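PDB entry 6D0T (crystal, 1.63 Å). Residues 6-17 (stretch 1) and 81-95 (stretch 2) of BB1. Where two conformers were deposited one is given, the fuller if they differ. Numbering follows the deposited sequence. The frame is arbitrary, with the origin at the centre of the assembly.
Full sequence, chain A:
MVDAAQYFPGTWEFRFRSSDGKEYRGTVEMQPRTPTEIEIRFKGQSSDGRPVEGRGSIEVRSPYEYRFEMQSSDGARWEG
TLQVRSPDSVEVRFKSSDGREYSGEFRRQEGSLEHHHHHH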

# COMPACT_ATOMS: atom_id res chain seq x y z
N GLN A 6 2.34 -12.13 -10.62
CA GLN A 6 3.47 -12.91 -10.15
C GLN A 6 4.07 -12.32 -8.86
O GLN A 6 4.39 -13.04 -7.93
CB GLN A 6 4.56 -12.95 -11.24
CG GLN A 6 5.80 -13.72 -10.80
CD GLN A 6 6.88 -13.78 -11.88
OE1 GLN A 6 6.90 -12.96 -12.79
NE2 GLN A 6 7.80 -14.72 -11.74
N TYR A 7 4.24 -11.00 -8.81
CA TYR A 7 5.10 -10.38 -7.82
C TYR A 7 4.36 -9.96 -6.55
O TYR A 7 4.84 -10.23 -5.44
CB TYR A 7 5.81 -9.17 -8.44
CG TYR A 7 6.65 -8.42 -7.44
CD1 TYR A 7 6.12 -7.38 -6.72
CD2 TYR A 7 7.97 -8.78 -7.19
CE1 TYR A 7 6.84 -6.73 -5.77
CE2 TYR A 7 8.71 -8.14 -6.26
CZ TYR A 7 8.15 -7.09 -5.53
OH TYR A 7 8.87 -6.43 -4.57
N PHE A 8 3.21 -9.31 -6.68
CA PHE A 8 2.65 -8.64 -5.51
C PHE A 8 1.94 -9.58 -4.54
O PHE A 8 1.96 -9.30 -3.34
CB PHE A 8 1.70 -7.51 -5.91
CG PHE A 8 2.41 -6.31 -6.47
CD1 PHE A 8 3.19 -5.52 -5.68
CD2 PHE A 8 2.33 -6.01 -7.85
CE1 PHE A 8 3.88 -4.44 -6.23
CE2 PHE A 8 2.99 -4.94 -8.37
CZ PHE A 8 3.78 -4.16 -7.58
N PRO A 9 1.34 -10.69 -4.98
CA PRO A 9 0.60 -11.53 -4.02
C PRO A 9 1.46 -12.02 -2.89
O PRO A 9 2.63 -12.38 -3.06
CB PRO A 9 0.06 -12.67 -4.89
CG PRO A 9 -0.12 -12.01 -6.24
CD PRO A 9 1.12 -11.14 -6.36
N GLY A 10 0.85 -12.04 -1.71
CA GLY A 10 1.59 -12.39 -0.51
C GLY A 10 1.22 -11.52 0.67
O GLY A 10 0.29 -10.71 0.62
N THR A 11 1.94 -11.75 1.76
CA THR A 11 1.78 -10.99 3.00
C THR A 11 2.94 -10.01 3.16
O THR A 11 4.10 -10.39 2.98
CB THR A 11 1.73 -11.93 4.19
OG1 THR A 11 0.65 -12.84 4.00
CG2 THR A 11 1.51 -11.16 5.49
N TRP A 12 2.61 -8.76 3.49
CA TRP A 12 3.59 -7.70 3.59
C TRP A 12 3.34 -6.91 4.86
O TRP A 12 2.19 -6.73 5.27
CB TRP A 12 3.51 -6.72 2.43
CG TRP A 12 3.63 -7.33 1.04
CD1 TRP A 12 2.68 -8.09 0.38
CD2 TRP A 12 4.70 -7.15 0.12
NE1 TRP A 12 3.13 -8.41 -0.87
CE2 TRP A 12 4.38 -7.85 -1.05
CE3 TRP A 12 5.93 -6.49 0.19
CZ2 TRP A 12 5.21 -7.88 -2.15
CZ3 TRP A 12 6.76 -6.52 -0.91
CH2 TRP A 12 6.41 -7.21 -2.07
N GLU A 13 4.42 -6.43 5.47
CA GLU A 13 4.33 -5.41 6.49
C GLU A 13 4.48 -4.06 5.81
O GLU A 13 5.19 -3.94 4.81
CB GLU A 13 5.41 -5.62 7.55
CG GLU A 13 5.10 -6.87 8.38
CD GLU A 13 5.98 -7.03 9.60
OE1 GLU A 13 6.99 -6.29 9.72
OE2 GLU A 13 5.67 -7.90 10.44
N PHE A 14 3.80 -3.05 6.35
CA PHE A 14 3.92 -1.71 5.80
C PHE A 14 4.19 -0.67 6.87
O PHE A 14 3.86 -0.84 8.05
CB PHE A 14 2.68 -1.30 4.98
CG PHE A 14 1.44 -0.97 5.80
CD1 PHE A 14 1.18 0.33 6.19
CD2 PHE A 14 0.51 -1.95 6.08
CE1 PHE A 14 0.02 0.65 6.88
CE2 PHE A 14 -0.66 -1.63 6.78
CZ PHE A 14 -0.90 -0.35 7.17
N ARG A 15 4.85 0.41 6.44
CA ARG A 15 5.03 1.60 7.25
C ARG A 15 4.88 2.79 6.32
O ARG A 15 5.59 2.87 5.31
CB ARG A 15 6.39 1.64 7.95
CG ARG A 15 6.54 2.85 8.89
CD ARG A 15 7.25 4.03 8.24
NE ARG A 15 8.70 3.85 8.28
CZ ARG A 15 9.48 4.23 9.29
NH1 ARG A 15 10.78 4.00 9.23
NH2 ARG A 15 8.97 4.83 10.36
N PHE A 16 3.95 3.68 6.63
CA PHE A 16 3.71 4.89 5.85
C PHE A 16 3.90 6.10 6.76
O PHE A 16 3.41 6.09 7.90
CB PHE A 16 2.29 4.96 5.27
CG PHE A 16 1.86 3.78 4.42
CD1 PHE A 16 2.76 3.02 3.68
CD2 PHE A 16 0.52 3.48 4.33
CE1 PHE A 16 2.30 1.98 2.89
CE2 PHE A 16 0.07 2.46 3.55
CZ PHE A 16 0.99 1.70 2.83
N ARG A 17 4.55 7.15 6.28
CA ARG A 17 4.80 8.32 7.11
C ARG A 17 4.64 9.59 6.29
O ARG A 17 5.11 9.68 5.16
CB ARG A 17 6.19 8.27 7.74
CG ARG A 17 6.45 9.38 8.75
CD ARG A 17 7.85 9.26 9.29
NE ARG A 17 8.17 10.35 10.21
CZ ARG A 17 8.11 10.27 11.55
NH1 ARG A 17 7.74 9.14 12.17
NH2 ARG A 17 8.42 11.33 12.26
N THR A 81 1.40 6.05 -6.28
CA THR A 81 2.11 5.07 -7.08
C THR A 81 3.16 4.38 -6.22
O THR A 81 3.32 4.66 -5.02
CB THR A 81 2.74 5.72 -8.32
OG1 THR A 81 3.28 4.70 -9.17
CG2 THR A 81 3.84 6.70 -7.92
N LEU A 82 3.91 3.48 -6.85
CA LEU A 82 4.90 2.72 -6.13
C LEU A 82 6.08 2.43 -7.03
O LEU A 82 6.01 2.61 -8.26
CB LEU A 82 4.32 1.42 -5.60
CG LEU A 82 3.66 0.55 -6.63
CD1 LEU A 82 4.72 -0.36 -7.31
CD2 LEU A 82 2.58 -0.28 -5.97
N GLN A 83 7.16 2.00 -6.40
CA GLN A 83 8.36 1.58 -7.10
C GLN A 83 8.91 0.34 -6.42
O GLN A 83 9.37 0.40 -5.27
CB GLN A 83 9.42 2.67 -7.09
CG GLN A 83 10.71 2.23 -7.80
CD GLN A 83 10.49 1.82 -9.28
OE1 GLN A 83 10.17 2.68 -10.12
NE2 GLN A 83 10.69 0.53 -9.60
N VAL A 84 8.87 -0.78 -7.13
CA VAL A 84 9.54 -1.99 -6.67
C VAL A 84 11.04 -1.77 -6.62
O VAL A 84 11.64 -1.25 -7.57
CB VAL A 84 9.20 -3.16 -7.61
CG1 VAL A 84 9.95 -4.45 -7.17
CG2 VAL A 84 7.71 -3.40 -7.61
N ARG A 85 11.67 -2.19 -5.52
CA ARG A 85 13.11 -2.04 -5.32
C ARG A 85 13.88 -3.34 -5.25
O ARG A 85 15.11 -3.33 -5.45
CB ARG A 85 13.41 -1.28 -4.02
CG ARG A 85 12.73 0.05 -3.83
CD ARG A 85 13.16 1.07 -4.83
NE ARG A 85 14.61 1.12 -4.96
CZ ARG A 85 15.27 2.00 -5.72
NH1 ARG A 85 14.60 2.95 -6.37
NH2 ARG A 85 16.58 1.90 -5.84
N SER A 86 13.22 -4.45 -4.92
CA SER A 86 13.89 -5.74 -4.75
C SER A 86 12.81 -6.79 -4.70
O SER A 86 11.62 -6.44 -4.72
CB SER A 86 14.69 -5.79 -3.45
OG SER A 86 13.78 -5.95 -2.38
N PRO A 87 13.15 -8.08 -4.58
CA PRO A 87 12.10 -9.10 -4.50
C PRO A 87 11.23 -8.96 -3.28
O PRO A 87 10.08 -9.44 -3.31
CB PRO A 87 12.88 -10.42 -4.50
CG PRO A 87 14.17 -10.07 -5.24
CD PRO A 87 14.47 -8.68 -4.80
N ASP A 88 11.70 -8.28 -2.23
CA ASP A 88 10.93 -8.19 -0.99
C ASP A 88 10.61 -6.76 -0.54
O ASP A 88 10.12 -6.60 0.58
CB ASP A 88 11.63 -8.94 0.15
CG ASP A 88 12.96 -8.30 0.59
OD1 ASP A 88 13.40 -7.25 0.05
OD2 ASP A 88 13.57 -8.87 1.55
N SER A 89 10.81 -5.73 -1.38
CA SER A 89 10.67 -4.35 -0.91
C SER A 89 10.08 -3.48 -1.99
O SER A 89 10.55 -3.50 -3.13
CB SER A 89 12.03 -3.77 -0.46
OG SER A 89 11.92 -2.40 -0.21
N VAL A 90 9.04 -2.72 -1.63
CA VAL A 90 8.35 -1.80 -2.53
C VAL A 90 8.24 -0.44 -1.83
O VAL A 90 7.76 -0.37 -0.70
CB VAL A 90 6.94 -2.32 -2.90
CG1 VAL A 90 6.27 -1.33 -3.88
CG2 VAL A 90 7.02 -3.68 -3.52
N GLU A 91 8.64 0.63 -2.51
CA GLU A 91 8.43 1.96 -1.95
C GLU A 91 7.14 2.56 -2.51
O GLU A 91 6.75 2.27 -3.64
CB GLU A 91 9.63 2.89 -2.23
CG GLU A 91 10.87 2.43 -1.48
CD GLU A 91 12.08 3.34 -1.58
OE1 GLU A 91 12.04 4.38 -2.30
OE2 GLU A 91 13.11 3.01 -0.93
N VAL A 92 6.44 3.34 -1.69
CA VAL A 92 5.20 3.97 -2.12
C VAL A 92 5.27 5.48 -1.87
O VAL A 92 5.96 5.95 -0.97
CB VAL A 92 3.94 3.37 -1.44
CG1 VAL A 92 3.86 1.90 -1.68
CG2 VAL A 92 3.90 3.66 0.04
N ARG A 93 4.55 6.22 -2.71
CA ARG A 93 4.39 7.66 -2.57
C ARG A 93 2.93 7.99 -2.86
O ARG A 93 2.41 7.59 -3.91
CB ARG A 93 5.33 8.40 -3.52
CG ARG A 93 5.30 9.90 -3.41
CD ARG A 93 6.09 10.41 -2.25
NE ARG A 93 6.16 11.87 -2.23
N PHE A 94 2.25 8.68 -1.95
CA PHE A 94 0.83 8.89 -2.18
C PHE A 94 0.34 10.15 -1.49
O PHE A 94 0.97 10.68 -0.58
CB PHE A 94 -0.02 7.67 -1.74
CG PHE A 94 0.09 7.30 -0.27
CD1 PHE A 94 0.96 6.31 0.14
CD2 PHE A 94 -0.74 7.87 0.69
CE1 PHE A 94 1.03 5.92 1.47
CE2 PHE A 94 -0.66 7.50 2.04
CZ PHE A 94 0.21 6.55 2.43
N LYS A 95 -0.80 10.63 -1.99
CA LYS A 95 -1.55 11.72 -1.40
C LYS A 95 -2.72 11.18 -0.60
O LYS A 95 -3.31 10.16 -0.94
CB LYS A 95 -2.11 12.67 -2.47
CG LYS A 95 -1.11 13.26 -3.44
CD LYS A 95 -0.35 14.44 -2.83
CE LYS A 95 0.19 15.37 -3.91
NZ LYS A 95 1.15 14.65 -4.80

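Stretch 2 is a hairpin. Its two arms are joined by a type I beta turn from Ser86 to Ser89. Backbone pairs such as Gln83 N to Glu91 O (2.8 Å) and Glu91 N to Gln83 O (2.9 Å) hold the two arms together. Stretch 1 brings helical residues, including Tyr7, and strand 10-17 against one side of this hairpin. The two stretches bury 450 Å² between them, both sides summed. Strands 10-17 and 89-95 run in broadly the same direction, with 39° between them. Their axes come no closer than 8.8 Å, so side chains fill the space between them.

Tyr7 is the bump with the largest covered area, 79 Å². Its CA-to-CB bond points toward the hairpin, and chi1 is t. The ring reaches the hollow beside the turn. Val84 and Val90 supply its apolar lining: Tyr7 CZ lies 3.6 Å from Val84 CG1, and Tyr7 CE1 lies 3.8 Å from Val90 CG2. The hydroxyl meets main-chain oxygen at the end of the hollow. Tyr7 OH donates a hydrogen bond to Ser86 O at 2.8 Å, the one hydrogen bond across the contact. Ser86 O lies near the plane of the ring, at its edge, where the hydroxyl can reach it. The turn is braced on its own side by Ser86 OG, which donates to Asp88 OD1 at 2.8 Å.

Phe8 enters differently. Its CA-to-CB bond points sideways, but the end of the ring comes nearer the hairpin. Phe8 CZ fits against Leu82 CD1 at 3.9 Å and Val84 CG2 at 4.0 Å. On its CE1 side the ring meets Val90, with Phe8 CE1 4.2 Å from Val90 CG2. The ring tip thus touches residues from both arms of the hairpin.

The CA-to-CB bond of Trp12 points toward the hairpin, and the six-membered part of the indole makes the contact. Trp12 CZ3 approaches Val90 CG2 at 3.9 Å and Asp88 O at 3.7 Å. The indole nitrogen is engaged within its own stretch: Trp12 NE1 donates to Phe8 O at 2.9 Å, which ties the strand to the segment before it. Val90 CG2 is a small knob shared by three rings, those of Tyr7, Phe8 and Trp12.

Further along the strand, Phe16 fits against Val92, with Phe16 CE1 3.7 Å from Val92 CG2. It offers its face to the edge of Phe94, with centroids 5.0 Å apart and planes at 75°. The closest atoms of this pair are Phe16 CD2 and Phe94 CZ, at 3.6 Å.

The contact residues follow the alternation of the strands. Val90, Val92 and Phe94 point toward stretch 1, as do Leu82 and Val84 on the other arm. Between them, Glu91 and Arg93 are exposed and make no contact across the stretches. Trp12 and Phe16 likewise point toward the hairpin, while Glu13 and Arg15 are exposed and out of reach. Phe14, though buried, makes no contact here.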